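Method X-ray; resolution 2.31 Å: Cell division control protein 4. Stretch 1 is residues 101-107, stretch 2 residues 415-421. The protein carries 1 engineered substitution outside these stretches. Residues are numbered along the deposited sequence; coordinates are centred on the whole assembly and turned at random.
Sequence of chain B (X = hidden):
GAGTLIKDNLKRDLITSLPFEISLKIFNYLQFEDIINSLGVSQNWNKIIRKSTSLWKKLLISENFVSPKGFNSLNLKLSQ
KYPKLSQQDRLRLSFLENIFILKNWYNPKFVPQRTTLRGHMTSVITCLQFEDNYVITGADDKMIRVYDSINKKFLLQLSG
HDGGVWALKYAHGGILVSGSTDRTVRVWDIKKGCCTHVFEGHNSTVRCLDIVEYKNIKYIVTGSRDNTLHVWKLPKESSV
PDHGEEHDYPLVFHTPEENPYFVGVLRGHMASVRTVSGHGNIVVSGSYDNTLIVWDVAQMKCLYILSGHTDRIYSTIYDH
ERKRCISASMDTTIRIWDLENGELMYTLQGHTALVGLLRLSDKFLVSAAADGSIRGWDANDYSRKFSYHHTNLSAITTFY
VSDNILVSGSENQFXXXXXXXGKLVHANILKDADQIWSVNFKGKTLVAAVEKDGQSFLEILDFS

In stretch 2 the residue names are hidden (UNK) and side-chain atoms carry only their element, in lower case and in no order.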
# COMPACT_ATOMS: atom_id res chain seq x y z
N ILE B 101 -14.52 -3.50 -1.20
CA ILE B 101 -14.13 -3.47 0.20
C ILE B 101 -13.84 -2.04 0.68
O ILE B 101 -14.30 -1.62 1.74
CB ILE B 101 -12.91 -4.38 0.45
CG1 ILE B 101 -13.33 -5.85 0.28
CG2 ILE B 101 -12.31 -4.14 1.84
CD1 ILE B 101 -12.19 -6.83 0.36
N LEU B 102 -13.08 -1.29 -0.13
CA LEU B 102 -12.72 0.08 0.24
C LEU B 102 -13.95 0.96 0.39
O LEU B 102 -14.03 1.77 1.32
CB LEU B 102 -11.75 0.68 -0.79
CG LEU B 102 -11.27 2.10 -0.46
CD1 LEU B 102 -10.53 2.12 0.87
CD2 LEU B 102 -10.38 2.67 -1.57
N LYS B 103 -14.90 0.81 -0.52
CA LYS B 103 -16.14 1.59 -0.46
C LYS B 103 -16.89 1.34 0.84
O LYS B 103 -17.47 2.26 1.41
CB LYS B 103 -17.03 1.30 -1.67
CG LYS B 103 -16.76 2.23 -2.85
CD LYS B 103 -17.58 1.84 -4.07
CE LYS B 103 -17.70 3.00 -5.05
NZ LYS B 103 -16.38 3.60 -5.37
N ASN B 104 -16.87 0.09 1.31
CA ASN B 104 -17.48 -0.23 2.60
C ASN B 104 -16.78 0.47 3.76
O ASN B 104 -17.43 1.09 4.59
CB ASN B 104 -17.52 -1.75 2.82
CG ASN B 104 -18.44 -2.46 1.85
OD1 ASN B 104 -19.36 -1.85 1.29
ND2 ASN B 104 -18.20 -3.74 1.65
N TRP B 105 -15.45 0.39 3.79
CA TRP B 105 -14.64 1.11 4.77
C TRP B 105 -14.95 2.61 4.78
O TRP B 105 -14.95 3.24 5.84
CB TRP B 105 -13.14 0.93 4.48
CG TRP B 105 -12.51 -0.31 5.04
CD1 TRP B 105 -12.41 -1.53 4.43
CD2 TRP B 105 -11.85 -0.44 6.30
NE1 TRP B 105 -11.74 -2.41 5.24
CE2 TRP B 105 -11.39 -1.77 6.40
CE3 TRP B 105 -11.61 0.43 7.37
CZ2 TRP B 105 -10.70 -2.25 7.52
CZ3 TRP B 105 -10.93 -0.04 8.48
CH2 TRP B 105 -10.48 -1.37 8.54
N TYR B 106 -15.18 3.17 3.60
CA TYR B 106 -15.40 4.61 3.44
C TYR B 106 -16.85 5.03 3.65
O TYR B 106 -17.13 6.21 3.85
CB TYR B 106 -14.95 5.06 2.05
CG TYR B 106 -13.46 5.31 1.89
CD1 TYR B 106 -12.60 5.23 2.97
CD2 TYR B 106 -12.92 5.66 0.65
CE1 TYR B 106 -11.24 5.47 2.83
CE2 TYR B 106 -11.57 5.90 0.50
CZ TYR B 106 -10.74 5.80 1.59
OH TYR B 106 -9.39 6.04 1.44
N ASN B 107 -17.78 4.08 3.57
CA ASN B 107 -19.20 4.40 3.72
C ASN B 107 -19.60 4.57 5.19
O ASN B 107 -19.68 3.59 5.93
CB ASN B 107 -20.05 3.33 3.06
CG ASN B 107 -21.52 3.72 2.96
OD1 ASN B 107 -21.95 4.72 3.54
ND2 ASN B 107 -22.29 2.92 2.24
N UNK B 415 -11.15 4.85 16.48
CA UNK B 415 -11.49 5.69 15.33
C UNK B 415 -11.00 5.15 13.99
O UNK B 415 -9.90 4.62 13.88
c UNK B 415 -11.51 7.76 16.78
c UNK B 415 -10.96 7.10 15.54
o UNK B 415 -12.72 7.77 17.01
n UNK B 415 -10.63 8.31 17.61
N UNK B 416 -11.83 5.31 12.96
CA UNK B 416 -11.47 4.93 11.61
C UNK B 416 -11.51 6.18 10.74
O UNK B 416 -12.56 6.84 10.63
c UNK B 416 -12.08 3.47 9.62
c UNK B 416 -12.44 2.62 11.95
c UNK B 416 -13.39 1.53 11.51
c UNK B 416 -12.44 3.86 11.05
N UNK B 417 -10.37 6.53 10.14
CA UNK B 417 -10.29 7.74 9.31
C UNK B 417 -10.08 7.45 7.82
O UNK B 417 -9.27 6.60 7.45
c UNK B 417 -9.20 9.83 13.91
o UNK B 417 -9.21 10.22 15.24
c UNK B 417 -9.81 10.62 12.97
c UNK B 417 -8.56 8.27 12.21
c UNK B 417 -9.79 10.23 11.64
c UNK B 417 -9.18 9.05 11.24
c UNK B 417 -9.15 8.65 9.78
c UNK B 417 -8.57 8.65 13.54
N UNK B 418 -10.81 8.18 6.99
CA UNK B 418 -10.58 8.20 5.55
C UNK B 418 -9.42 9.14 5.25
O UNK B 418 -9.56 10.35 5.38
c UNK B 418 -11.85 8.69 4.84
c UNK B 418 -11.73 8.71 3.32
n UNK B 418 -12.87 8.57 2.65
o UNK B 418 -10.65 8.85 2.75
N UNK B 419 -8.29 8.59 4.83
CA UNK B 419 -7.10 9.40 4.59
C UNK B 419 -7.16 10.22 3.30
O UNK B 419 -6.39 11.16 3.13
c UNK B 419 -5.83 8.55 4.62
c UNK B 419 -5.49 7.93 5.98
c UNK B 419 -5.54 8.98 7.09
c UNK B 419 -4.12 7.26 5.93
N UNK B 420 -8.07 9.86 2.40
CA UNK B 420 -8.25 10.65 1.18
C UNK B 420 -9.01 11.95 1.45
O UNK B 420 -8.57 13.02 1.06
c UNK B 420 -8.21 8.66 -0.41
n UNK B 420 -8.13 4.83 -3.19
c UNK B 420 -8.99 9.85 0.10
c UNK B 420 -8.88 8.06 -1.62
n UNK B 420 -8.30 6.76 -1.96
n UNK B 420 -9.72 6.40 -3.73
c UNK B 420 -8.72 6.00 -2.96
N UNK B 421 -10.14 11.84 2.13
CA UNK B 421 -10.98 12.99 2.43
C UNK B 421 -10.55 13.65 3.73
O UNK B 421 -10.93 14.78 4.03
c UNK B 421 -12.44 12.55 2.57
o UNK B 421 -12.61 11.79 3.75
O HOH W 1 -15.45 8.39 3.98

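Position 415 has four side-chain atoms, two carbons with the second carrying one oxygen and one nitrogen, and lies out of reach of stretch 1. That is the carboxamide of Asn415. The polar group suits a buried place because its ND2 is hydrogen-bonded to a residue just outside the two stretches.

Position 416 carries four carbons, forked at the first, with one arm two carbons long. Its CA-to-CB bond points toward stretch 1, where the short arm meets the edge of the Trp105 ring. A beta-branched chain of this shape is isoleucine. In Ile416, CG2 lies 3.8 Å from CE3 of Trp105, an apolar contact between two buried side chains; a compact hydrocarbon that favours strands suits the place.

At 417 a single carbon leads to a six-carbon ring bearing one oxygen. Strand alternation turns its CA-to-CB bond away from the helix, and the ring takes no part in the contact. This is Tyr417, whose large, mostly apolar ring suits a buried strand position.

Position 418 again shows two carbons, the second with one oxygen and one nitrogen. Its CA-to-CB bond points toward the helix, and its oxygen lies over one face of the Tyr106 ring. With an acceptor and a donor, the residue is Asn418. Its OD1 stands 3.3 Å from CZ of Tyr106 and accepts hydrogen bonds from the backbone N atoms of 420 and 421, so the amide suits a place where the chain leaves the strand and turns.

Position 419 has four carbons forked at the second. The end of its side chain leads away from the helix; only its backbone N approaches, 4.4 Å from Tyr106 OH. It is Leu419, whose partly exposed place asks for no polar group in this contact.

Position 420 bears three carbons, a nitrogen, and a carbon with two more nitrogens. Its second carbon lies 3.4 Å from Tyr106 OH, and a terminal nitrogen is 3.5 Å from Leu102 CD2. This is Arg420, suited by its length: one guanidinium face packs on carbon while all three nitrogens find hydrogen bonds elsewhere in the structure.

Position 421, one carbon and one oxygen, makes no contact with the helix. It is Ser421; small and polar, it suits an exposed turn.

The contact works by packing around Tyr106, with no direct hydrogen bond between the stretches. One water supplies a polar link, donating to Tyr106 O (2.8 Å) and accepting from Asn418 ND2 (2.9 Å).

Stretch 2, residues 415-421: NIYNLRS
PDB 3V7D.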